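Local coordinates for uncharacterized protein (PDB 4QB7) that is probably a component of the tip of fimbriae, the filamentous cell-surface appendages that mediate adhesion and biofilm formation, at residues A118-T130 against N204-I218. Sequence-based numbering, arbitrary orientation.
Sequences AKGAPTITFEVKT and NKAVYKFDNDTWEAI. With SO4 (sulfate ion), chain Q.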
# COMPACT_ATOMS: atom_id res chain seq x y z
N ALA A 118 -19.13 -2.97 -19.14
CA ALA A 118 -19.54 -2.02 -18.09
C ALA A 118 -19.40 -0.59 -18.63
O ALA A 118 -18.49 -0.29 -19.40
CB ALA A 118 -18.70 -2.21 -16.83
N LYS A 119 -20.32 0.28 -18.24
CA LYS A 119 -20.33 1.65 -18.74
C LYS A 119 -19.67 2.59 -17.73
O LYS A 119 -19.70 2.33 -16.53
CB LYS A 119 -21.78 2.08 -19.06
CG LYS A 119 -22.39 1.29 -20.24
CD LYS A 119 -23.89 1.45 -20.30
CE LYS A 119 -24.55 0.59 -21.36
NZ LYS A 119 -26.00 0.88 -21.49
N GLY A 120 -19.07 3.65 -18.23
CA GLY A 120 -18.42 4.64 -17.39
C GLY A 120 -17.00 4.28 -17.02
O GLY A 120 -16.46 3.27 -17.49
N ALA A 121 -16.40 5.11 -16.14
CA ALA A 121 -15.04 4.89 -15.62
C ALA A 121 -14.98 3.51 -14.97
O ALA A 121 -16.00 3.04 -14.43
CB ALA A 121 -14.66 5.98 -14.63
N PRO A 122 -13.86 2.77 -15.13
CA PRO A 122 -13.80 1.40 -14.58
C PRO A 122 -13.71 1.34 -13.05
O PRO A 122 -13.71 2.37 -12.34
CB PRO A 122 -12.55 0.83 -15.26
CG PRO A 122 -11.67 2.01 -15.47
CD PRO A 122 -12.59 3.14 -15.80
N THR A 123 -13.71 0.09 -12.52
CA THR A 123 -13.57 -0.20 -11.08
C THR A 123 -12.64 -1.40 -10.92
O THR A 123 -12.39 -2.13 -11.89
CB THR A 123 -14.93 -0.43 -10.33
OG1 THR A 123 -15.55 -1.65 -10.73
CG2 THR A 123 -15.89 0.72 -10.46
N ILE A 124 -12.11 -1.55 -9.69
CA ILE A 124 -11.25 -2.63 -9.24
C ILE A 124 -11.77 -3.11 -7.90
O ILE A 124 -11.93 -2.30 -6.98
CB ILE A 124 -9.77 -2.20 -9.11
CG1 ILE A 124 -9.07 -2.10 -10.48
CG2 ILE A 124 -8.99 -3.11 -8.14
CD1 ILE A 124 -7.73 -1.44 -10.39
N THR A 125 -12.04 -4.43 -7.78
CA THR A 125 -12.33 -5.09 -6.52
C THR A 125 -10.99 -5.68 -6.08
O THR A 125 -10.38 -6.48 -6.81
CB THR A 125 -13.46 -6.10 -6.65
OG1 THR A 125 -14.63 -5.40 -7.05
CG2 THR A 125 -13.72 -6.85 -5.32
N PHE A 126 -10.51 -5.23 -4.92
CA PHE A 126 -9.20 -5.61 -4.44
C PHE A 126 -9.24 -6.25 -3.04
O PHE A 126 -9.93 -5.76 -2.14
CB PHE A 126 -8.31 -4.35 -4.43
CG PHE A 126 -6.88 -4.51 -3.97
CD1 PHE A 126 -5.93 -5.09 -4.80
CD2 PHE A 126 -6.48 -4.02 -2.73
CE1 PHE A 126 -4.61 -5.23 -4.37
CE2 PHE A 126 -5.16 -4.15 -2.32
CZ PHE A 126 -4.23 -4.75 -3.13
N GLU A 127 -8.50 -7.36 -2.89
CA GLU A 127 -8.32 -8.11 -1.64
C GLU A 127 -6.86 -8.02 -1.21
O GLU A 127 -5.96 -8.14 -2.04
CB GLU A 127 -8.75 -9.58 -1.77
CG GLU A 127 -9.02 -10.22 -0.42
CD GLU A 127 -9.10 -11.74 -0.34
OE1 GLU A 127 -9.34 -12.40 -1.37
OE2 GLU A 127 -8.94 -12.26 0.79
N VAL A 128 -6.63 -7.77 0.07
CA VAL A 128 -5.29 -7.67 0.65
C VAL A 128 -4.71 -9.08 0.81
O VAL A 128 -5.36 -9.95 1.38
CB VAL A 128 -5.32 -6.90 2.00
CG1 VAL A 128 -3.94 -6.84 2.63
CG2 VAL A 128 -5.85 -5.49 1.80
N LYS A 129 -3.50 -9.29 0.25
CA LYS A 129 -2.73 -10.54 0.29
C LYS A 129 -2.00 -10.61 1.64
O LYS A 129 -1.13 -9.80 1.91
CB LYS A 129 -1.74 -10.54 -0.90
CG LYS A 129 -1.61 -11.83 -1.67
CD LYS A 129 -1.05 -11.53 -3.07
CE LYS A 129 -0.64 -12.78 -3.82
NZ LYS A 129 -0.66 -12.60 -5.30
N THR A 130 -2.39 -11.57 2.51
CA THR A 130 -1.79 -11.74 3.86
C THR A 130 -0.77 -12.90 3.91
O THR A 130 -0.08 -13.04 4.92
CB THR A 130 -2.87 -11.96 4.91
OG1 THR A 130 -3.57 -13.16 4.61
CG2 THR A 130 -3.86 -10.79 5.00
N ASN A 204 -10.67 -5.72 4.22
CA ASN A 204 -9.69 -6.66 3.67
C ASN A 204 -9.99 -6.81 2.19
O ASN A 204 -9.13 -7.23 1.43
CB ASN A 204 -9.68 -7.99 4.42
CG ASN A 204 -10.88 -8.83 4.17
OD1 ASN A 204 -12.01 -8.36 4.23
ND2 ASN A 204 -10.64 -10.06 3.81
N LYS A 205 -11.22 -6.45 1.78
CA LYS A 205 -11.70 -6.49 0.40
C LYS A 205 -12.54 -5.24 0.16
O LYS A 205 -13.35 -4.90 1.02
CB LYS A 205 -12.48 -7.79 0.15
CG LYS A 205 -12.48 -8.22 -1.31
CD LYS A 205 -13.41 -9.41 -1.59
CE LYS A 205 -13.22 -9.98 -2.97
NZ LYS A 205 -14.02 -11.22 -3.15
N ALA A 206 -12.31 -4.51 -0.95
CA ALA A 206 -13.05 -3.26 -1.23
C ALA A 206 -13.04 -2.88 -2.73
O ALA A 206 -12.26 -3.44 -3.52
CB ALA A 206 -12.47 -2.12 -0.40
N VAL A 207 -13.91 -1.91 -3.13
CA VAL A 207 -14.03 -1.48 -4.52
C VAL A 207 -13.37 -0.10 -4.69
O VAL A 207 -13.66 0.81 -3.92
CB VAL A 207 -15.51 -1.52 -5.01
CG1 VAL A 207 -15.65 -1.04 -6.46
CG2 VAL A 207 -16.10 -2.92 -4.86
N TYR A 208 -12.45 0.03 -5.64
CA TYR A 208 -11.78 1.28 -5.99
C TYR A 208 -12.44 1.80 -7.25
O TYR A 208 -12.54 1.08 -8.25
CB TYR A 208 -10.25 1.10 -6.19
CG TYR A 208 -9.58 2.34 -6.75
CD1 TYR A 208 -9.19 3.39 -5.91
CD2 TYR A 208 -9.34 2.47 -8.12
CE1 TYR A 208 -8.62 4.55 -6.44
CE2 TYR A 208 -8.80 3.64 -8.65
CZ TYR A 208 -8.44 4.68 -7.81
OH TYR A 208 -7.91 5.81 -8.37
N LYS A 209 -12.90 3.06 -7.21
CA LYS A 209 -13.60 3.71 -8.30
C LYS A 209 -12.69 4.69 -9.01
O LYS A 209 -12.17 5.62 -8.40
CB LYS A 209 -14.84 4.44 -7.77
CG LYS A 209 -15.93 3.58 -7.15
CD LYS A 209 -17.19 4.42 -7.08
CE LYS A 209 -17.60 4.99 -5.72
NZ LYS A 209 -16.49 5.59 -4.94
N PHE A 210 -12.51 4.49 -10.33
CA PHE A 210 -11.70 5.37 -11.16
C PHE A 210 -12.41 6.70 -11.44
O PHE A 210 -11.75 7.66 -11.82
CB PHE A 210 -11.35 4.68 -12.48
CG PHE A 210 -10.20 3.71 -12.39
CD1 PHE A 210 -10.39 2.42 -11.95
CD2 PHE A 210 -8.93 4.09 -12.80
CE1 PHE A 210 -9.33 1.51 -11.93
CE2 PHE A 210 -7.87 3.19 -12.76
CZ PHE A 210 -8.08 1.90 -12.33
N ASP A 211 -13.75 6.75 -11.27
CA ASP A 211 -14.48 7.98 -11.51
C ASP A 211 -14.04 9.12 -10.56
O ASP A 211 -13.88 10.24 -11.02
CB ASP A 211 -15.99 7.77 -11.42
CG ASP A 211 -16.79 8.88 -12.11
OD1 ASP A 211 -16.64 9.04 -13.39
OD2 ASP A 211 -17.56 9.59 -11.40
N ASN A 212 -13.84 8.85 -9.27
CA ASN A 212 -13.46 9.92 -8.34
C ASN A 212 -12.23 9.57 -7.47
O ASN A 212 -11.96 10.29 -6.48
CB ASN A 212 -14.65 10.28 -7.46
CG ASN A 212 -15.23 9.12 -6.71
OD1 ASN A 212 -14.83 7.97 -6.90
ND2 ASN A 212 -16.23 9.40 -5.90
N ASP A 213 -11.51 8.49 -7.83
CA ASP A 213 -10.30 8.05 -7.15
C ASP A 213 -10.57 7.82 -5.62
O ASP A 213 -9.90 8.37 -4.75
CB ASP A 213 -9.16 9.07 -7.42
CG ASP A 213 -7.85 8.86 -6.70
OD1 ASP A 213 -7.40 7.70 -6.61
OD2 ASP A 213 -7.28 9.86 -6.21
N THR A 214 -11.59 7.01 -5.32
CA THR A 214 -11.97 6.66 -3.96
C THR A 214 -12.31 5.20 -3.86
O THR A 214 -12.70 4.56 -4.85
CB THR A 214 -13.17 7.50 -3.41
OG1 THR A 214 -14.35 7.17 -4.11
CG2 THR A 214 -12.95 9.00 -3.41
N TRP A 215 -12.19 4.68 -2.63
CA TRP A 215 -12.54 3.34 -2.18
C TRP A 215 -13.91 3.34 -1.53
O TRP A 215 -14.27 4.27 -0.79
CB TRP A 215 -11.52 2.84 -1.15
CG TRP A 215 -10.18 2.50 -1.71
CD1 TRP A 215 -9.07 3.28 -1.73
CD2 TRP A 215 -9.80 1.25 -2.33
NE1 TRP A 215 -8.02 2.60 -2.28
CE2 TRP A 215 -8.44 1.35 -2.67
CE3 TRP A 215 -10.48 0.05 -2.60
CZ2 TRP A 215 -7.74 0.30 -3.25
CZ3 TRP A 215 -9.78 -0.99 -3.19
CH2 TRP A 215 -8.43 -0.86 -3.51
N GLU A 216 -14.66 2.27 -1.75
CA GLU A 216 -15.93 2.03 -1.10
C GLU A 216 -16.01 0.54 -0.70
O GLU A 216 -15.18 -0.25 -1.14
CB GLU A 216 -17.10 2.50 -1.96
CG GLU A 216 -17.19 1.83 -3.32
CD GLU A 216 -18.53 1.99 -4.00
OE1 GLU A 216 -19.07 3.12 -3.97
OE2 GLU A 216 -19.05 1.00 -4.55
N ALA A 217 -16.96 0.16 0.17
CA ALA A 217 -17.11 -1.23 0.62
C ALA A 217 -17.60 -2.12 -0.50
O ALA A 217 -18.22 -1.63 -1.44
CB ALA A 217 -18.10 -1.29 1.77
N ILE A 218 -17.36 -3.44 -0.37
CA ILE A 218 -17.92 -4.38 -1.34
C ILE A 218 -19.44 -4.51 -1.05
O ILE A 218 -19.89 -4.22 0.06
CB ILE A 218 -17.18 -5.75 -1.45
CG1 ILE A 218 -17.09 -6.50 -0.14
CG2 ILE A 218 -15.83 -5.61 -2.10
CD1 ILE A 218 -17.20 -8.00 -0.31
S SO4 Q . -18.12 3.21 2.06
O1 SO4 Q . -18.39 3.88 3.35
O2 SO4 Q . -19.17 2.23 1.75
O3 SO4 Q . -18.06 4.23 1.00
O4 SO4 Q . -16.83 2.55 2.15
O HOH W 1 -18.02 7.13 -15.00
O HOH W 2 -15.46 4.33 -11.27
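N204 meets V128 through the backbone: its carbonyl O takes the V128 N-H at 2.9 Å, an end rung just beyond the antiparallel pairing of strands 123-127 and 206-209. K205 and E127 form a non-hydrogen-bonded antiparallel pair; the extended chain of K205, CG anti to the backbone N (chi1 -155°), runs past E127 CB and on to T125 CG2, while its ammonium stays short of the E127 carboxylate, NZ to OE1 5.1 Å. A206 and F126 exchange both backbone bonds. V207 turns to the opposite face with T123 and T125, its CG1 on T123 CB and its CG2 against T125 OG1. Y208 and I124 again exchange both backbone bonds; Y208 N reaches I124 O at 2.7 Å, nearly straight. F210 then closes the ladder, its N bonded to P122 O at 3.2 Å. Its ring is sandwiched: P122 CG makes a CH-pi contact over one face, 4.1 Å from the ring centroid, and Y208 CE2 lies over the centre of the other, while I124 CD1 meets F210 CE1 at the ring edge, near its plane. At the turn, D211 is tied back by two waters, one joining its OD1 to A121 N, the other its N to P122 O; OD1 also pairs with K56. D213 and T214 both face K209 in a G1 bulge, and D213 OD1 accepts from Y208 OH at 2.6 Å. On the returning strand W215 presents its ring edge, CH2 3.6 Å from F126 CB. Strand 123-127 thus lies between 111-113 and 203-209 in a small antiparallel sheet, 214-217 completing the hairpin; the sheet face bearing I124, F126, Y208 and W215 packs toward strands 90-97 and 159-178, where W215 NE1 donates a hydrogen bond to V167 O.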